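Local coordinates for hypothetical protein (Ruminococcus gnavus, PDB 4QAN) that is of unknown function but has a cystatin-like fold, is a divergent member of the NTF2-like superfamily, and binds a metal ion, with magnesium seen bound to it, at residues M302-L307 against S330-N335; E320-Y325 against G339-R344. One frame throughout, in Å; residues are numbered along the deposited sequence. Where two conformers were deposited one is given.

How the contacts relate
Both contacts belong to one mixed sheet and share strands 322-331 and 334-344, yet their centres lie about 23 Å apart. Contact 1 sits where strand 305-314 begins, beside the turn that joins the two shared strands; contact 2 pairs the far halves of those strands. Contact 1 is buried on the Leu305 side and exposed at Asp306; contact 2 is buried along most of its length and exposed at its Thr321-Arg344 end. Contact 1 is short, with three backbone hydrogen bonds and a selenomethionine-tyrosine contact at the start of a tight turn. Contact 2 is regular antiparallel sheet with five such bonds and apolar packing on both faces, and its Gln324 comes fairly near the magnesium-binding Ser360.

Contact 1 of 2, residues M302-L307 against S330-N335; sequences MVYLDL and SYNGKN
After the 3-10 segment that ends at Val303, Leu305 and Asp306 run antiparallel to Ser330 and Tyr331, with Leu305 and Tyr331 a non-hydrogen-bonded pair and Asp306 and Ser330 the hydrogen-bonded pair beside it. Asp306 and Ser330 exchange both their backbone bonds, the shorter from Ser330 N to Asp306 O at 2.7 Å. A third, nearly straight at 177°, takes Asn332 N to Tyr304 O (3.1 Å), its donor standing well above the carbonyl plane. Here the strand bends into a type I' turn from Tyr331 to Lys334, and a weak bond from Gly333 N to Ser330 OG spans part of it.

The side chains meet mainly around Tyr331, whose CG is anti to the backbone N (chi1 174°). Leu305 crosses it at about a right angle, with CD1 3.7 Å from Tyr331 CB and Leu305 CB in plane at the ring edge. Farther out, the bend at chi2 of Met302, a selenomethionine, brings its methyl CE to 3.6 Å from Tyr331 CE1; SE lies 5.0 Å from the ring centroid, an oblique Met-aromatic contact. The amide of Asn332 folds back so that ND2 stands 3.2 Å above the centre of the Tyr331 ring, while donating a hydrogen bond to Tyr301 O. Its OD1 approaches Tyr304 CB at 3.7 Å, with the amide plane almost perpendicular to the exposed Tyr304 ring.

On the Leu305 and Tyr331 face, helix 254-275 packs Leu271 and Leu275 against Met302 and Phe274 against Leu305, Ile232 of helix 221-234 also touches Leu305, and beyond the turn Asn335 joins strand 367-369 through Leu369.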
loop_
_atom_site.group_PDB
_atom_site.type_symbol
_atom_site.label_atom_id
_atom_site.label_comp_id
_atom_site.label_asym_id
_atom_site.label_seq_id
_atom_site.Cartn_x
_atom_site.Cartn_y
_atom_site.Cartn_z
HETATM N N MSE A 302 9.847 -3.501 17.949
HETATM C CA MSE A 302 8.401 -3.641 18.059
HETATM C C MSE A 302 8.014 -4.815 18.938
HETATM O O MSE A 302 6.901 -4.867 19.465
HETATM C CB MSE A 302 7.745 -3.787 16.676
HETATM C CG MSE A 302 7.822 -2.501 15.871
HETATM SE SE MSE A 302 6.748 -1.105 16.767
HETATM C CE MSE A 302 7.844 0.383 16.127
ATOM N N VAL A 303 8.920 -5.767 19.120
ATOM C CA VAL A 303 8.662 -6.862 20.037
ATOM C C VAL A 303 8.546 -6.364 21.493
ATOM O O VAL A 303 8.037 -7.070 22.354
ATOM C CB VAL A 303 9.726 -7.957 19.907
ATOM C CG1 VAL A 303 11.060 -7.503 20.451
ATOM C CG2 VAL A 303 9.270 -9.208 20.627
ATOM N N TYR A 304 9.022 -5.156 21.760
ATOM C CA TYR A 304 8.879 -4.549 23.079
ATOM C C TYR A 304 7.913 -3.381 23.067
ATOM O O TYR A 304 7.977 -2.509 23.923
ATOM C CB TYR A 304 10.247 -4.130 23.625
ATOM C CG TYR A 304 11.183 -5.307 23.762
ATOM C CD1 TYR A 304 10.836 -6.400 24.565
ATOM C CD2 TYR A 304 12.410 -5.337 23.101
ATOM C CE1 TYR A 304 11.673 -7.484 24.694
ATOM C CE2 TYR A 304 13.260 -6.420 23.237
ATOM C CZ TYR A 304 12.883 -7.488 24.030
ATOM O OH TYR A 304 13.709 -8.573 24.170
ATOM N N LEU A 305 6.999 -3.371 22.105
ATOM C CA LEU A 305 5.852 -2.504 22.212
ATOM C C LEU A 305 4.829 -3.240 23.059
ATOM O O LEU A 305 4.270 -4.245 22.618
ATOM C CB LEU A 305 5.270 -2.172 20.852
ATOM C CG LEU A 305 4.006 -1.330 20.930
ATOM C CD1 LEU A 305 4.371 0.071 21.353
ATOM C CD2 LEU A 305 3.295 -1.332 19.599
ATOM N N ASP A 306 4.612 -2.731 24.273
ATOM C CA ASP A 306 3.686 -3.318 25.222
ATOM C C ASP A 306 2.531 -2.403 25.521
ATOM O O ASP A 306 2.686 -1.198 25.718
ATOM C CB ASP A 306 4.384 -3.613 26.544
ATOM C CG ASP A 306 5.152 -4.913 26.519
ATOM O OD1 ASP A 306 4.535 -5.946 26.190
ATOM O OD2 ASP A 306 6.365 -4.894 26.836
ATOM N N LEU A 307 1.366 -3.015 25.591
ATOM C CA LEU A 307 0.175 -2.354 26.034
ATOM C C LEU A 307 0.125 -2.444 27.582
ATOM O O LEU A 307 0.194 -3.519 28.154
ATOM C CB LEU A 307 -1.001 -3.072 25.372
ATOM C CG LEU A 307 -2.291 -2.353 25.020
ATOM C CD1 LEU A 307 -2.070 -1.096 24.203
ATOM C CD2 LEU A 307 -3.150 -3.350 24.267
ATOM N N SER A 330 3.984 0.969 26.728
ATOM C CA SER A 330 5.416 1.140 26.903
ATOM C C SER A 330 6.059 0.638 25.619
ATOM O O SER A 330 5.965 -0.548 25.290
ATOM C CB SER A 330 5.947 0.342 28.103
ATOM O OG SER A 330 7.374 0.288 28.100
ATOM N N TYR A 331 6.683 1.549 24.883
ATOM C CA TYR A 331 7.496 1.186 23.734
ATOM C C TYR A 331 8.940 1.288 24.167
ATOM O O TYR A 331 9.486 2.387 24.248
ATOM C CB TYR A 331 7.261 2.119 22.534
ATOM C CG TYR A 331 8.212 1.821 21.387
ATOM C CD1 TYR A 331 8.071 0.654 20.634
ATOM C CD2 TYR A 331 9.275 2.671 21.076
ATOM C CE1 TYR A 331 8.933 0.360 19.594
ATOM C CE2 TYR A 331 10.145 2.372 20.034
ATOM C CZ TYR A 331 9.966 1.215 19.298
ATOM O OH TYR A 331 10.825 0.880 18.264
ATOM N N ASN A 332 9.554 0.148 24.446
ATOM C CA ASN A 332 10.937 0.095 24.945
ATOM C C ASN A 332 11.185 1.053 26.106
ATOM O O ASN A 332 12.230 1.707 26.188
ATOM C CB ASN A 332 11.929 0.341 23.808
ATOM C CG ASN A 332 11.885 -0.759 22.770
ATOM O OD1 ASN A 332 12.758 -1.636 22.728
ATOM N ND2 ASN A 332 10.830 -0.754 21.958
ATOM N N GLY A 333 10.207 1.121 27.001
ATOM C CA GLY A 333 10.330 1.866 28.242
ATOM C C GLY A 333 9.834 3.289 28.179
ATOM O O GLY A 333 9.800 3.971 29.203
ATOM N N LYS A 334 9.485 3.763 26.989
ATOM C CA LYS A 334 8.874 5.081 26.846
ATOM C C LYS A 334 7.390 4.896 26.681
ATOM O O LYS A 334 6.955 3.992 25.978
ATOM C CB LYS A 334 9.475 5.852 25.669
ATOM C CG LYS A 334 10.944 6.183 25.896
ATOM C CD LYS A 334 11.489 7.190 24.899
ATOM C CE LYS A 334 12.821 7.758 25.375
ATOM N NZ LYS A 334 13.314 8.849 24.493
ATOM N N ASN A 335 6.626 5.749 27.353
ATOM C CA ASN A 335 5.172 5.628 27.437
ATOM C C ASN A 335 4.458 6.527 26.461
ATOM O O ASN A 335 4.806 7.704 26.319
ATOM C CB ASN A 335 4.698 5.961 28.845
ATOM C CG ASN A 335 5.325 5.070 29.874
ATOM O OD1 ASN A 335 6.024 5.537 30.775
ATOM N ND2 ASN A 335 5.113 3.770 29.726
#

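Contact 2 of 2, residues E320-Y325 against G339-R344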
loop_
_atom_site.group_PDB
_atom_site.type_symbol
_atom_site.label_atom_id
_atom_site.label_comp_id
_atom_site.label_asym_id
_atom_site.label_seq_id
_atom_site.Cartn_x
_atom_site.Cartn_y
_atom_site.Cartn_z
ATOM N N GLU A 320 -24.231 1.887 20.769
ATOM C CA GLU A 320 -24.211 0.501 21.222
ATOM C C GLU A 320 -23.250 -0.337 20.366
ATOM O O GLU A 320 -22.778 -1.387 20.820
ATOM C CB GLU A 320 -25.619 -0.108 21.250
ATOM C CG GLU A 320 -25.824 -1.100 22.394
ATOM C CD GLU A 320 -26.242 -0.429 23.695
ATOM O OE1 GLU A 320 -25.794 0.707 23.966
ATOM O OE2 GLU A 320 -27.030 -1.041 24.449
ATOM N N THR A 321 -22.914 0.149 19.172
ATOM C CA THR A 321 -22.027 -0.589 18.266
ATOM C C THR A 321 -20.659 0.053 17.955
ATOM O O THR A 321 -19.772 -0.622 17.401
ATOM C CB THR A 321 -22.751 -0.898 16.949
ATOM O OG1 THR A 321 -23.150 0.319 16.314
ATOM C CG2 THR A 321 -23.989 -1.771 17.209
ATOM N N VAL A 322 -20.474 1.327 18.302
ATOM C CA VAL A 322 -19.190 1.984 18.093
ATOM C C VAL A 322 -18.674 2.640 19.371
ATOM O O VAL A 322 -19.367 3.426 20.000
ATOM C CB VAL A 322 -19.245 2.958 16.896
ATOM C CG1 VAL A 322 -18.014 3.845 16.829
ATOM C CG2 VAL A 322 -19.335 2.145 15.608
ATOM N N LYS A 323 -17.449 2.281 19.752
ATOM C CA LYS A 323 -16.861 2.740 20.999
ATOM C C LYS A 323 -15.411 3.188 20.854
ATOM O O LYS A 323 -14.624 2.577 20.126
ATOM C CB LYS A 323 -16.968 1.642 22.048
ATOM C CG LYS A 323 -18.410 1.262 22.332
ATOM C CD LYS A 323 -18.561 0.390 23.562
ATOM C CE LYS A 323 -20.034 0.089 23.811
ATOM N NZ LYS A 323 -20.812 1.281 24.262
ATOM N N GLN A 324 -15.063 4.261 21.557
ATOM C CA GLN A 324 -13.701 4.773 21.546
ATOM C C GLN A 324 -12.926 4.327 22.782
ATOM O O GLN A 324 -13.437 4.336 23.910
ATOM C CB GLN A 324 -13.699 6.291 21.458
ATOM C CG GLN A 324 -14.044 6.808 20.082
ATOM C CD GLN A 324 -14.130 8.319 20.050
ATOM O OE1 GLN A 324 -13.145 9.016 20.294
ATOM N NE2 GLN A 324 -15.304 8.830 19.742
ATOM N N TYR A 325 -11.679 3.944 22.546
ATOM C CA TYR A 325 -10.825 3.419 23.584
ATOM C C TYR A 325 -9.451 4.054 23.433
ATOM O O TYR A 325 -9.027 4.353 22.316
ATOM C CB TYR A 325 -10.741 1.881 23.455
ATOM C CG TYR A 325 -11.910 1.159 24.090
ATOM C CD1 TYR A 325 -13.119 0.983 23.406
ATOM C CD2 TYR A 325 -11.813 0.660 25.395
ATOM C CE1 TYR A 325 -14.192 0.339 24.004
ATOM C CE2 TYR A 325 -12.879 0.014 25.993
ATOM C CZ TYR A 325 -14.067 -0.141 25.297
ATOM O OH TYR A 325 -15.118 -0.790 25.914
ATOM N N GLY A 339 -5.268 6.365 20.327
ATOM C CA GLY A 339 -6.710 6.216 20.303
ATOM C C GLY A 339 -7.206 5.190 19.307
ATOM O O GLY A 339 -6.632 5.022 18.230
ATOM N N TYR A 340 -8.282 4.506 19.684
ATOM C CA TYR A 340 -8.957 3.534 18.827
ATOM C C TYR A 340 -10.435 3.840 18.767
ATOM O O TYR A 340 -11.011 4.375 19.712
ATOM C CB TYR A 340 -8.807 2.119 19.381
ATOM C CG TYR A 340 -7.414 1.560 19.353
ATOM C CD1 TYR A 340 -6.510 1.850 20.369
ATOM C CD2 TYR A 340 -7.011 0.729 18.329
ATOM C CE1 TYR A 340 -5.236 1.333 20.356
ATOM C CE2 TYR A 340 -5.743 0.209 18.299
ATOM C CZ TYR A 340 -4.860 0.505 19.327
ATOM O OH TYR A 340 -3.601 -0.015 19.288
ATOM N N THR A 341 -11.043 3.513 17.635
ATOM C CA THR A 341 -12.496 3.523 17.510
ATOM C C THR A 341 -12.807 2.105 17.087
ATOM O O THR A 341 -12.246 1.620 16.103
ATOM C CB THR A 341 -13.011 4.543 16.468
ATOM O OG1 THR A 341 -12.649 5.870 16.855
ATOM C CG2 THR A 341 -14.518 4.472 16.342
ATOM N N LEU A 342 -13.663 1.431 17.852
ATOM C CA LEU A 342 -13.979 0.019 17.624
ATOM C C LEU A 342 -15.443 -0.172 17.284
ATOM O O LEU A 342 -16.304 0.572 17.793
ATOM C CB LEU A 342 -13.641 -0.785 18.872
ATOM C CG LEU A 342 -12.154 -0.669 19.234
ATOM C CD1 LEU A 342 -11.993 -0.487 20.731
ATOM C CD2 LEU A 342 -11.393 -1.882 18.730
ATOM N N CYS A 343 -15.717 -1.161 16.424
ATOM C CA CYS A 343 -17.074 -1.470 15.988
ATOM C C CYS A 343 -17.429 -2.943 16.229
ATOM O O CYS A 343 -16.617 -3.854 16.016
ATOM C CB CYS A 343 -17.291 -1.105 14.515
ATOM S SG CYS A 343 -16.170 -1.956 13.378
ATOM N N ARG A 344 -18.670 -3.137 16.664
ATOM C CA ARG A 344 -19.217 -4.429 17.053
ATOM C C ARG A 344 -19.835 -5.074 15.839
ATOM O O ARG A 344 -20.786 -4.553 15.297
ATOM C CB ARG A 344 -20.287 -4.207 18.132
ATOM C CG ARG A 344 -20.934 -5.434 18.775
ATOM C CD ARG A 344 -21.882 -4.951 19.873
ATOM N NE ARG A 344 -22.762 -5.976 20.440
ATOM C CZ ARG A 344 -22.421 -6.864 21.379
ATOM N NH1 ARG A 344 -21.188 -6.908 21.875
ATOM N NH2 ARG A 344 -23.324 -7.734 21.815
#
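Strands 322-325 and 339-344 run antiparallel, their axes 4.6 Å apart at closest approach, and five backbone hydrogen bonds join the segments. Lys323 and Leu342 exchange two, as do Tyr325 and Tyr340; the fifth runs from Arg344 N to Thr321 O at 2.8 Å.

Packing is tightest on the face of Tyr325 and Leu342. Leu342 CD1 comes in obliquely at the Tyr325 ring, only 3.3 Å from its CD1, and the two side chains cross at about a right angle. The chi2 of Leu342 is off-rotamer at 137°, consistent with crowding. Tyr340 lies on the same face, but its ring leads away from 320-325 toward helix 221-234 (Val225, Ile229), its hydroxyl hydrogen-bonded to that of Tyr329.

On the other face, Val322 sends CG1, anti to the backbone N, to within 3.6 Å of Thr341 CG2, while its CG2 meets Cys343 CB at 4.0 Å. An alanine at Val322 would probably loosen this patch, since both methyl contacts would be lost. Gln324 lies alongside Thr341, with CG 3.6 Å from Thr341 OG1; Gln324 OE1 accepts from Ala358 N and Thr341 OG1 bonds to Ser355 O. The Gln324 side chain is about 9 Å from that of Ser360, a magnesium-binding residue, with no ion on this chain.

The exposed end is looser: the side chains of Thr321 and Arg344 come no closer than 4.3 Å, CB to CB, and Arg344 CD passes Glu320 O.

Strand 305-314 flanks one side through Ile313 and strand 349-353 the other, while Pro221 of helix 221-234 touches Tyr325 and Leu342.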